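Local coordinates for protein alanine racemase (PDB 2DY3) that belongs to the two-domain alanine racemase family, with a TIM-barrel domain and a beta-rich C-terminal domain, and binds pyridoxal-5'-phosphate, at residues 13-23 with 229-237; 192-202 with 208-218. All blocks are in the same frame, centred on the assembly; numbering follows the deposited sequence.

Contact 1: residues 13-23 with 229-237; sequences IAHNTRVLKQM and EHGLKPAMT
Ile-13, His-15, Val-19 and Met-23 of helix 10-24 meet the connection 229-237, which runs into strand 236-247. Helix 10-24 belongs to the TIM-barrel domain. The connection leads from that domain into the mixed sheet, so the contact lies where the two parts of the fold join.

A hydrogen bond links the two segments. His-15 NE2 donates to Gly-231 O over 2.7 Å, with an N-H...O angle of 164°. The carbonyl oxygen lies at the edge of the imidazole, close to its plane, and is met almost head-on. CG of His-15 stands opposite the backbone N (chi1 168°), which swings the ring out from the helix to this carbonyl. One ring face is touched near its rim by CG2 of Val-19, one helical turn on. The bond holds the ring at NE2 and limits its rotation.

Lys-233 meets the same ring with its aliphatic chain. This chain bends at chi2, and Lys-233 CD comes to 3.6 Å from His-15 NE2. The ammonium NZ of Lys-233 lies 4.2 Å from His-15 NE2, which would probably disfavour a second proton on the ring.

Apolar contacts flank the bond. Val-19 CG1 meets Leu-232 CD2 at 4.1 Å and also rests 3.6 Å from His-230 O. The Met-23 and His-230 side chains cross at about a right angle, with Met-23 CE 4.1 Å from His-230 CD2. That ring is fixed from outside the contact, since ND1 is hydrogen-bonded to Glu-223. Ala-235 is tied by backbone bonds to Asp-9 and Tyr-220. Toward the start of the helix, Ile-13 also packs on Val-45 and Ile-49 of helix 42-50, while Ile-13 CG1 lies 3.8 Å from Ala-235 CB.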
loop_
_atom_site.group_PDB
_atom_site.type_symbol
_atom_site.label_atom_id
_atom_site.label_comp_id
_atom_site.label_asym_id
_atom_site.label_seq_id
_atom_site.Cartn_x
_atom_site.Cartn_y
_atom_site.Cartn_z
ATOM N N ILE B 13 -12.900 -7.905 16.849
ATOM C CA ILE B 13 -13.869 -7.485 15.839
ATOM C C ILE B 13 -15.284 -7.928 16.226
ATOM O O ILE B 13 -16.245 -7.163 16.102
ATOM C CB ILE B 13 -13.498 -8.056 14.444
ATOM C CG1 ILE B 13 -12.228 -7.361 13.936
ATOM C CG2 ILE B 13 -14.645 -7.850 13.457
ATOM C CD1 ILE B 13 -11.764 -7.816 12.576
ATOM N N ALA B 14 -15.411 -9.165 16.694
ATOM C CA ALA B 14 -16.715 -9.667 17.105
ATOM C C ALA B 14 -17.219 -8.791 18.251
ATOM O O ALA B 14 -18.375 -8.367 18.265
ATOM C CB ALA B 14 -16.598 -11.111 17.554
ATOM N N HIS B 15 -16.334 -8.515 19.205
ATOM C CA HIS B 15 -16.673 -7.677 20.351
ATOM C C HIS B 15 -17.193 -6.329 19.869
ATOM O O HIS B 15 -18.269 -5.883 20.271
ATOM C CB HIS B 15 -15.435 -7.456 21.221
ATOM C CG HIS B 15 -15.606 -6.384 22.248
ATOM N ND1 HIS B 15 -16.313 -6.576 23.416
ATOM C CD2 HIS B 15 -15.193 -5.094 22.266
ATOM C CE1 HIS B 15 -16.328 -5.451 24.109
ATOM N NE2 HIS B 15 -15.656 -4.536 23.433
ATOM N N ASN B 16 -16.411 -5.687 19.005
ATOM C CA ASN B 16 -16.768 -4.390 18.448
ATOM C C ASN B 16 -18.126 -4.475 17.764
ATOM O O ASN B 16 -18.946 -3.559 17.879
ATOM C CB ASN B 16 -15.705 -3.947 17.435
ATOM C CG ASN B 16 -14.356 -3.688 18.079
ATOM O OD1 ASN B 16 -13.320 -3.714 17.409
ATOM N ND2 ASN B 16 -14.363 -3.421 19.379
ATOM N N THR B 17 -18.358 -5.577 17.056
ATOM C CA THR B 17 -19.624 -5.773 16.359
ATOM C C THR B 17 -20.781 -5.823 17.353
ATOM O O THR B 17 -21.828 -5.218 17.125
ATOM C CB THR B 17 -19.612 -7.067 15.526
ATOM O OG1 THR B 17 -18.589 -6.978 14.526
ATOM C CG2 THR B 17 -20.961 -7.272 14.841
ATOM N N ARG B 18 -20.587 -6.542 18.457
ATOM C CA ARG B 18 -21.614 -6.655 19.494
ATOM C C ARG B 18 -21.888 -5.292 20.137
ATOM O O ARG B 18 -23.039 -4.927 20.375
ATOM C CB ARG B 18 -21.179 -7.651 20.575
ATOM C CG ARG B 18 -21.167 -9.103 20.126
ATOM C CD ARG B 18 -20.591 -10.022 21.201
ATOM N NE ARG B 18 -21.313 -9.928 22.470
ATOM C CZ ARG B 18 -21.004 -10.625 23.563
ATOM N NH1 ARG B 18 -19.984 -11.475 23.549
ATOM N NH2 ARG B 18 -21.715 -10.472 24.674
ATOM N N VAL B 19 -20.826 -4.543 20.415
ATOM C CA VAL B 19 -20.966 -3.222 21.022
ATOM C C VAL B 19 -21.696 -2.250 20.097
ATOM O O VAL B 19 -22.446 -1.383 20.554
ATOM C CB VAL B 19 -19.588 -2.618 21.372
ATOM C CG1 VAL B 19 -19.743 -1.154 21.748
ATOM C CG2 VAL B 19 -18.960 -3.387 22.516
ATOM N N LEU B 20 -21.471 -2.387 18.795
ATOM C CA LEU B 20 -22.131 -1.506 17.842
ATOM C C LEU B 20 -23.585 -1.933 17.660
ATOM O O LEU B 20 -24.471 -1.093 17.488
ATOM C CB LEU B 20 -21.400 -1.526 16.496
ATOM C CG LEU B 20 -19.975 -0.968 16.495
ATOM C CD1 LEU B 20 -19.404 -1.030 15.097
ATOM C CD2 LEU B 20 -19.978 0.469 16.995
ATOM N N LYS B 21 -23.829 -3.238 17.704
ATOM C CA LYS B 21 -25.179 -3.754 17.548
ATOM C C LYS B 21 -26.034 -3.262 18.717
ATOM O O LYS B 21 -27.153 -2.789 18.526
ATOM C CB LYS B 21 -25.166 -5.288 17.503
ATOM C CG LYS B 21 -26.465 -5.901 16.995
ATOM C CD LYS B 21 -26.784 -5.403 15.588
ATOM C CE LYS B 21 -28.151 -5.873 15.109
ATOM N NZ LYS B 21 -28.219 -7.346 14.963
ATOM N N GLN B 22 -25.503 -3.359 19.931
ATOM C CA GLN B 22 -26.251 -2.897 21.092
ATOM C C GLN B 22 -26.562 -1.405 20.957
ATOM O O GLN B 22 -27.682 -0.975 21.221
ATOM C CB GLN B 22 -25.464 -3.152 22.381
ATOM C CG GLN B 22 -26.253 -2.817 23.643
ATOM C CD GLN B 22 -27.510 -3.672 23.792
ATOM O OE1 GLN B 22 -28.365 -3.405 24.644
ATOM N NE2 GLN B 22 -27.621 -4.711 22.969
ATOM N N MET B 23 -25.572 -0.626 20.531
ATOM C CA MET B 23 -25.738 0.817 20.358
ATOM C C MET B 23 -26.721 1.217 19.255
ATOM O O MET B 23 -27.300 2.304 19.297
ATOM C CB MET B 23 -24.388 1.474 20.057
ATOM C CG MET B 23 -23.409 1.482 21.215
ATOM S SD MET B 23 -21.863 2.281 20.749
ATOM C CE MET B 23 -22.362 4.002 20.728
ATOM N N GLU B 229 -15.118 7.566 24.879
ATOM C CA GLU B 229 -14.977 6.165 25.250
ATOM C C GLU B 229 -16.199 5.392 24.774
ATOM O O GLU B 229 -17.317 5.899 24.850
ATOM C CB GLU B 229 -14.888 6.050 26.775
ATOM C CG GLU B 229 -16.014 6.811 27.490
ATOM C CD GLU B 229 -16.117 6.504 28.975
ATOM O OE1 GLU B 229 -16.407 5.340 29.327
ATOM O OE2 GLU B 229 -15.913 7.429 29.792
ATOM N N HIS B 230 -15.994 4.172 24.286
ATOM C CA HIS B 230 -17.114 3.350 23.835
ATOM C C HIS B 230 -16.875 1.865 24.079
ATOM O O HIS B 230 -17.689 1.026 23.700
ATOM C CB HIS B 230 -17.413 3.604 22.352
ATOM C CG HIS B 230 -17.829 5.011 22.053
ATOM N ND1 HIS B 230 -16.976 5.938 21.492
ATOM C CD2 HIS B 230 -18.998 5.660 22.269
ATOM C CE1 HIS B 230 -17.602 7.095 21.373
ATOM N NE2 HIS B 230 -18.830 6.954 21.838
ATOM N N GLY B 231 -15.757 1.546 24.723
ATOM C CA GLY B 231 -15.444 0.160 25.022
ATOM C C GLY B 231 -15.030 -0.651 23.811
ATOM O O GLY B 231 -15.262 -1.862 23.755
ATOM N N LEU B 232 -14.411 0.010 22.840
ATOM C CA LEU B 232 -13.970 -0.668 21.628
ATOM C C LEU B 232 -12.614 -1.326 21.829
ATOM O O LEU B 232 -11.820 -0.886 22.664
ATOM C CB LEU B 232 -13.901 0.326 20.466
ATOM C CG LEU B 232 -15.251 0.953 20.110
ATOM C CD1 LEU B 232 -15.129 1.797 18.853
ATOM C CD2 LEU B 232 -16.276 -0.160 19.899
ATOM N N LYS B 233 -12.361 -2.387 21.065
ATOM C CA LYS B 233 -11.103 -3.119 21.138
ATOM C C LYS B 233 -10.334 -3.092 19.815
ATOM O O LYS B 233 -10.741 -3.721 18.837
ATOM C CB LYS B 233 -11.368 -4.571 21.536
ATOM C CG LYS B 233 -11.339 -4.829 23.029
ATOM C CD LYS B 233 -12.192 -3.834 23.783
ATOM C CE LYS B 233 -12.048 -4.015 25.284
ATOM N NZ LYS B 233 -12.724 -2.914 26.029
ATOM N N PRO B 234 -9.213 -2.356 19.765
ATOM C CA PRO B 234 -8.407 -2.273 18.542
ATOM C C PRO B 234 -8.114 -3.681 18.049
ATOM O O PRO B 234 -7.838 -4.569 18.844
ATOM C CB PRO B 234 -7.157 -1.536 19.011
ATOM C CG PRO B 234 -7.714 -0.597 20.034
ATOM C CD PRO B 234 -8.648 -1.499 20.822
ATOM N N ALA B 235 -8.171 -3.887 16.740
ATOM C CA ALA B 235 -7.949 -5.219 16.197
ATOM C C ALA B 235 -6.639 -5.420 15.434
ATOM O O ALA B 235 -6.233 -6.557 15.187
ATOM C CB ALA B 235 -9.122 -5.595 15.308
ATOM N N MET B 236 -5.973 -4.334 15.060
ATOM C CA MET B 236 -4.739 -4.472 14.298
ATOM C C MET B 236 -3.476 -4.089 15.049
ATOM O O MET B 236 -3.442 -3.104 15.794
ATOM C CB MET B 236 -4.806 -3.633 13.010
ATOM C CG MET B 236 -3.533 -3.704 12.158
ATOM S SD MET B 236 -3.573 -2.640 10.679
ATOM C CE MET B 236 -4.673 -3.591 9.603
ATOM N N THR B 237 -2.444 -4.894 14.848
ATOM C CA THR B 237 -1.134 -4.646 15.430
ATOM C C THR B 237 -0.144 -4.869 14.287
ATOM O O THR B 237 -0.195 -5.904 13.618
ATOM C CB THR B 237 -0.807 -5.627 16.569
ATOM O OG1 THR B 237 -1.717 -5.427 17.660
ATOM C CG2 THR B 237 0.623 -5.409 17.059
#

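Contact 2: residues 192-202 with 208-218; sequences PVNHVCNSPAF and LHMEMVRPGLA. With PLP (pyridoxal-5'-phosphate), chain F.
Phe-202 packs tightly against Val-213 and His-209. Val-213 CG2 sits over one face of the Phe-202 ring, a CH-pi contact 4.1 Å from the centroid. The His-209 ring lies obliquely to it, planes at 42°. Leu-20 and Met-23 of helix 10-24 also press on Phe-202.

The tight part continues to the pyridoxal-5'-phosphate. Arg-214 N donates to Cys-197 O over 2.8 Å. The Arg-214 chain runs extended from CG to NE, and its guanidinium lies between PLP N1 over one face and Val-196 C over the other. Asn-198 is the N-cap of helix 199-202, its OD1 accepting from Ala-201 N. With Gly-216 and Leu-217, the start of this helix helps to form a phosphate site of the kind found in TIM barrels. PLP O3P takes bonds from Ser-199 N, Ser-199 OG and Gly-216 N, while Leu-217 N binds O1P. Tyr-38 and Tyr-346 are further partners of PLP. Ser-199 OG also accepts from Ala-218 N at 3.1 Å. This fixes the hydroxyl between the helix start and the 3-10 segment that begins at Leu-217.

The other end is looser and nearer solvent. Met-212 N makes a weak bond to Asn-194 O. Glu-211 bends back at chi2 (79°). Its OE1 accepts from Asn-194 N at 2.9 Å, on the anti side and 33° out of the carboxylate plane. A water bridges Glu-211 OE2 and Asn-194 ND2; the amide's OD1 is held by Met-155 N.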
loop_
_atom_site.group_PDB
_atom_site.type_symbol
_atom_site.label_atom_id
_atom_site.label_comp_id
_atom_site.label_asym_id
_atom_site.label_seq_id
_atom_site.Cartn_x
_atom_site.Cartn_y
_atom_site.Cartn_z
ATOM N N PRO B 192 -37.944 3.255 2.224
ATOM C CA PRO B 192 -38.098 2.538 3.496
ATOM C C PRO B 192 -36.900 2.562 4.437
ATOM O O PRO B 192 -37.056 2.701 5.653
ATOM C CB PRO B 192 -38.408 1.107 3.054
ATOM C CG PRO B 192 -38.984 1.273 1.699
ATOM C CD PRO B 192 -38.146 2.341 1.090
ATOM N N VAL B 193 -35.701 2.412 3.878
ATOM C CA VAL B 193 -34.500 2.371 4.699
ATOM C C VAL B 193 -33.477 3.421 4.295
ATOM O O VAL B 193 -32.874 3.346 3.222
ATOM C CB VAL B 193 -33.865 0.964 4.629
ATOM C CG1 VAL B 193 -32.658 0.880 5.543
ATOM C CG2 VAL B 193 -34.909 -0.079 5.016
ATOM N N ASN B 194 -33.283 4.402 5.169
ATOM C CA ASN B 194 -32.352 5.481 4.899
ATOM C C ASN B 194 -31.249 5.504 5.947
ATOM O O ASN B 194 -31.424 5.003 7.057
ATOM C CB ASN B 194 -33.097 6.818 4.880
ATOM C CG ASN B 194 -34.297 6.808 3.939
ATOM O OD1 ASN B 194 -34.157 6.560 2.741
ATOM N ND2 ASN B 194 -35.486 7.080 4.483
ATOM N N HIS B 195 -30.110 6.085 5.582
ATOM C CA HIS B 195 -28.972 6.170 6.485
ATOM C C HIS B 195 -28.022 7.319 6.167
ATOM O O HIS B 195 -27.879 7.723 5.020
ATOM C CB HIS B 195 -28.210 4.842 6.489
ATOM C CG HIS B 195 -28.036 4.226 5.135
ATOM N ND1 HIS B 195 -26.852 4.293 4.433
ATOM C CD2 HIS B 195 -28.880 3.484 4.378
ATOM C CE1 HIS B 195 -26.969 3.613 3.306
ATOM N NE2 HIS B 195 -28.190 3.111 3.249
ATOM N N VAL B 196 -27.386 7.848 7.208
ATOM C CA VAL B 196 -26.444 8.950 7.066
ATOM C C VAL B 196 -25.258 8.806 8.020
ATOM O O VAL B 196 -24.193 9.354 7.777
ATOM C CB VAL B 196 -27.121 10.310 7.369
ATOM C CG1 VAL B 196 -28.301 10.538 6.429
ATOM C CG2 VAL B 196 -27.583 10.351 8.825
ATOM N N CYS B 197 -25.447 8.048 9.094
ATOM C CA CYS B 197 -24.420 7.879 10.120
ATOM C C CYS B 197 -23.185 7.010 9.881
ATOM O O CYS B 197 -23.281 5.798 9.694
ATOM C CB CYS B 197 -25.080 7.423 11.429
ATOM S SG CYS B 197 -25.951 8.741 12.317
ATOM N N ASN B 198 -22.021 7.653 9.900
ATOM C CA ASN B 198 -20.744 6.957 9.770
ATOM C C ASN B 198 -20.307 6.838 11.238
ATOM O O ASN B 198 -21.050 7.263 12.118
ATOM C CB ASN B 198 -19.756 7.797 8.953
ATOM C CG ASN B 198 -19.511 9.166 9.557
ATOM O OD1 ASN B 198 -20.250 9.618 10.432
ATOM N ND2 ASN B 198 -18.472 9.839 9.081
ATOM N N SER B 199 -19.133 6.281 11.518
ATOM C CA SER B 199 -18.700 6.121 12.910
ATOM C C SER B 199 -18.790 7.353 13.816
ATOM O O SER B 199 -19.372 7.289 14.900
ATOM C CB SER B 199 -17.273 5.560 12.967
ATOM O OG SER B 199 -17.247 4.200 12.575
ATOM N N PRO B 200 -18.210 8.487 13.397
ATOM C CA PRO B 200 -18.273 9.686 14.238
ATOM C C PRO B 200 -19.693 10.130 14.585
ATOM O O PRO B 200 -20.000 10.367 15.752
ATOM C CB PRO B 200 -17.501 10.725 13.423
ATOM C CG PRO B 200 -17.664 10.255 12.023
ATOM C CD PRO B 200 -17.496 8.766 12.143
ATOM N N ALA B 201 -20.556 10.231 13.580
ATOM C CA ALA B 201 -21.938 10.637 13.803
ATOM C C ALA B 201 -22.692 9.606 14.647
ATOM O O ALA B 201 -23.407 9.964 15.582
ATOM C CB ALA B 201 -22.647 10.838 12.464
ATOM N N PHE B 202 -22.523 8.329 14.313
ATOM C CA PHE B 202 -23.182 7.241 15.031
ATOM C C PHE B 202 -22.851 7.230 16.518
ATOM O O PHE B 202 -23.728 7.034 17.356
ATOM C CB PHE B 202 -22.784 5.893 14.420
ATOM C CG PHE B 202 -23.333 4.698 15.158
ATOM C CD1 PHE B 202 -24.699 4.541 15.339
ATOM C CD2 PHE B 202 -22.481 3.717 15.642
ATOM C CE1 PHE B 202 -25.206 3.424 15.992
ATOM C CE2 PHE B 202 -22.977 2.599 16.294
ATOM C CZ PHE B 202 -24.343 2.452 16.468
ATOM N N LEU B 208 -29.831 10.685 14.752
ATOM C CA LEU B 208 -29.669 10.514 13.311
ATOM C C LEU B 208 -29.580 9.058 12.869
ATOM O O LEU B 208 -29.192 8.775 11.738
ATOM C CB LEU B 208 -28.423 11.269 12.832
ATOM C CG LEU B 208 -28.379 12.767 13.144
ATOM C CD1 LEU B 208 -27.055 13.359 12.673
ATOM C CD2 LEU B 208 -29.550 13.457 12.469
ATOM N N HIS B 209 -29.941 8.133 13.748
ATOM C CA HIS B 209 -29.877 6.715 13.397
ATOM C C HIS B 209 -30.778 6.325 12.227
ATOM O O HIS B 209 -30.432 5.444 11.440
ATOM C CB HIS B 209 -30.229 5.848 14.604
ATOM C CG HIS B 209 -29.165 5.822 15.656
ATOM N ND1 HIS B 209 -27.967 6.489 15.518
ATOM C CD2 HIS B 209 -29.113 5.195 16.856
ATOM C CE1 HIS B 209 -27.221 6.273 16.588
ATOM N NE2 HIS B 209 -27.893 5.491 17.414
ATOM N N MET B 210 -31.933 6.973 12.114
ATOM C CA MET B 210 -32.865 6.662 11.039
ATOM C C MET B 210 -33.132 5.163 11.050
ATOM O O MET B 210 -33.202 4.565 12.117
ATOM C CB MET B 210 -32.275 7.100 9.697
ATOM C CG MET B 210 -31.903 8.566 9.680
ATOM S SD MET B 210 -31.489 9.175 8.053
ATOM C CE MET B 210 -33.130 9.485 7.402
ATOM N N GLU B 211 -33.272 4.544 9.884
ATOM C CA GLU B 211 -33.540 3.104 9.848
ATOM C C GLU B 211 -32.264 2.271 9.833
ATOM O O GLU B 211 -32.286 1.070 10.115
ATOM C CB GLU B 211 -34.374 2.728 8.619
ATOM C CG GLU B 211 -35.784 3.309 8.563
ATOM C CD GLU B 211 -35.804 4.755 8.104
ATOM O OE1 GLU B 211 -34.821 5.195 7.470
ATOM O OE2 GLU B 211 -36.813 5.445 8.364
ATOM N N MET B 212 -31.148 2.908 9.501
ATOM C CA MET B 212 -29.888 2.187 9.428
ATOM C C MET B 212 -28.699 3.116 9.634
ATOM O O MET B 212 -28.750 4.291 9.276
ATOM C CB MET B 212 -29.785 1.492 8.061
ATOM C CG MET B 212 -28.587 0.551 7.868
ATOM S SD MET B 212 -28.631 -0.286 6.244
ATOM C CE MET B 212 -29.287 -1.864 6.689
ATOM N N VAL B 213 -27.641 2.575 10.233
ATOM C CA VAL B 213 -26.411 3.316 10.473
ATOM C C VAL B 213 -25.311 2.521 9.766
ATOM O O VAL B 213 -25.403 1.299 9.658
ATOM C CB VAL B 213 -26.101 3.423 11.989
ATOM C CG1 VAL B 213 -27.255 4.120 12.703
ATOM C CG2 VAL B 213 -25.874 2.038 12.583
ATOM N N ARG B 214 -24.282 3.202 9.272
ATOM C CA ARG B 214 -23.212 2.503 8.573
ATOM C C ARG B 214 -21.819 2.877 9.023
ATOM O O ARG B 214 -21.100 3.600 8.334
ATOM C CB ARG B 214 -23.326 2.707 7.057
ATOM C CG ARG B 214 -23.393 4.143 6.604
ATOM C CD ARG B 214 -23.149 4.247 5.099
ATOM N NE ARG B 214 -23.379 5.596 4.582
ATOM C CZ ARG B 214 -22.893 6.712 5.121
ATOM N NH1 ARG B 214 -22.143 6.668 6.215
ATOM N NH2 ARG B 214 -23.129 7.880 4.547
ATOM N N PRO B 215 -21.413 2.379 10.193
ATOM C CA PRO B 215 -20.078 2.692 10.691
ATOM C C PRO B 215 -19.043 1.727 10.127
ATOM O O PRO B 215 -19.347 0.568 9.827
ATOM C CB PRO B 215 -20.237 2.556 12.201
ATOM C CG PRO B 215 -21.220 1.435 12.328
ATOM C CD PRO B 215 -22.228 1.710 11.226
ATOM N N GLY B 216 -17.826 2.224 9.963
ATOM C CA GLY B 216 -16.756 1.381 9.473
ATOM C C GLY B 216 -15.686 1.301 10.546
ATOM O O GLY B 216 -15.520 0.278 11.217
ATOM N N LEU B 217 -14.979 2.415 10.706
ATOM C CA LEU B 217 -13.886 2.569 11.660
ATOM C C LEU B 217 -14.094 1.881 13.017
ATOM O O LEU B 217 -13.208 1.177 13.496
ATOM C CB LEU B 217 -13.627 4.067 11.854
ATOM C CG LEU B 217 -12.311 4.593 12.432
ATOM C CD1 LEU B 217 -12.308 4.342 13.888
ATOM C CD2 LEU B 217 -11.102 3.954 11.760
ATOM N N ALA B 218 -15.258 2.078 13.632
ATOM C CA ALA B 218 -15.539 1.483 14.937
ATOM C C ALA B 218 -15.458 -0.049 15.002
ATOM O O ALA B 218 -15.127 -0.607 16.052
ATOM C CB ALA B 218 -16.910 1.954 15.444
HETATM N N1 PLP F . -20.222 5.497 4.393
HETATM C C2 PLP F . -19.535 5.806 3.215
HETATM C C2A PLP F . -20.315 6.280 2.000
HETATM C C3 PLP F . -18.126 5.676 3.192
HETATM O O3 PLP F . -17.426 5.983 2.043
HETATM C C4 PLP F . -17.437 5.226 4.361
HETATM C C4A PLP F . -15.892 5.098 4.407
HETATM C C5 PLP F . -18.193 4.936 5.550
HETATM C C6 PLP F . -19.572 5.073 5.540
HETATM C C5A PLP F . -17.552 4.487 6.828
HETATM O O4P PLP F . -17.119 5.601 7.598
HETATM P P PLP F . -16.376 5.536 9.039
HETATM O O1P PLP F . -15.202 4.680 8.923
HETATM O O2P PLP F . -16.044 6.942 9.265
HETATM O O3P PLP F . -17.415 4.977 9.933
HETATM O O HOH W 1 -37.179 7.732 6.715
HETATM O O HOH W 2 -28.211 6.923 9.998
HETATM O O HOH W 3 -21.735 10.032 7.038
#

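In the fold
From the N terminus, the chain passes through strand 4-8 and enters helix 10-24, which holds the first half of contact 1. It then builds the parallel strands from 28-32 to 150-156 and helix 169-186. Contact 2 closes a short loop, with five residues between its segments. There, segment 192-202 bonds to strand 150-156 and strand 212-213 to strand 28-32, linking strands 150-156 and 28-32 across the closure of the barrel. Residues 229-237 then close the long loop of contact 1, with contact 2 nested inside it. The contact centres lie about 16 Å apart. Asn-16 and Leu-232 both pack on Ala-218.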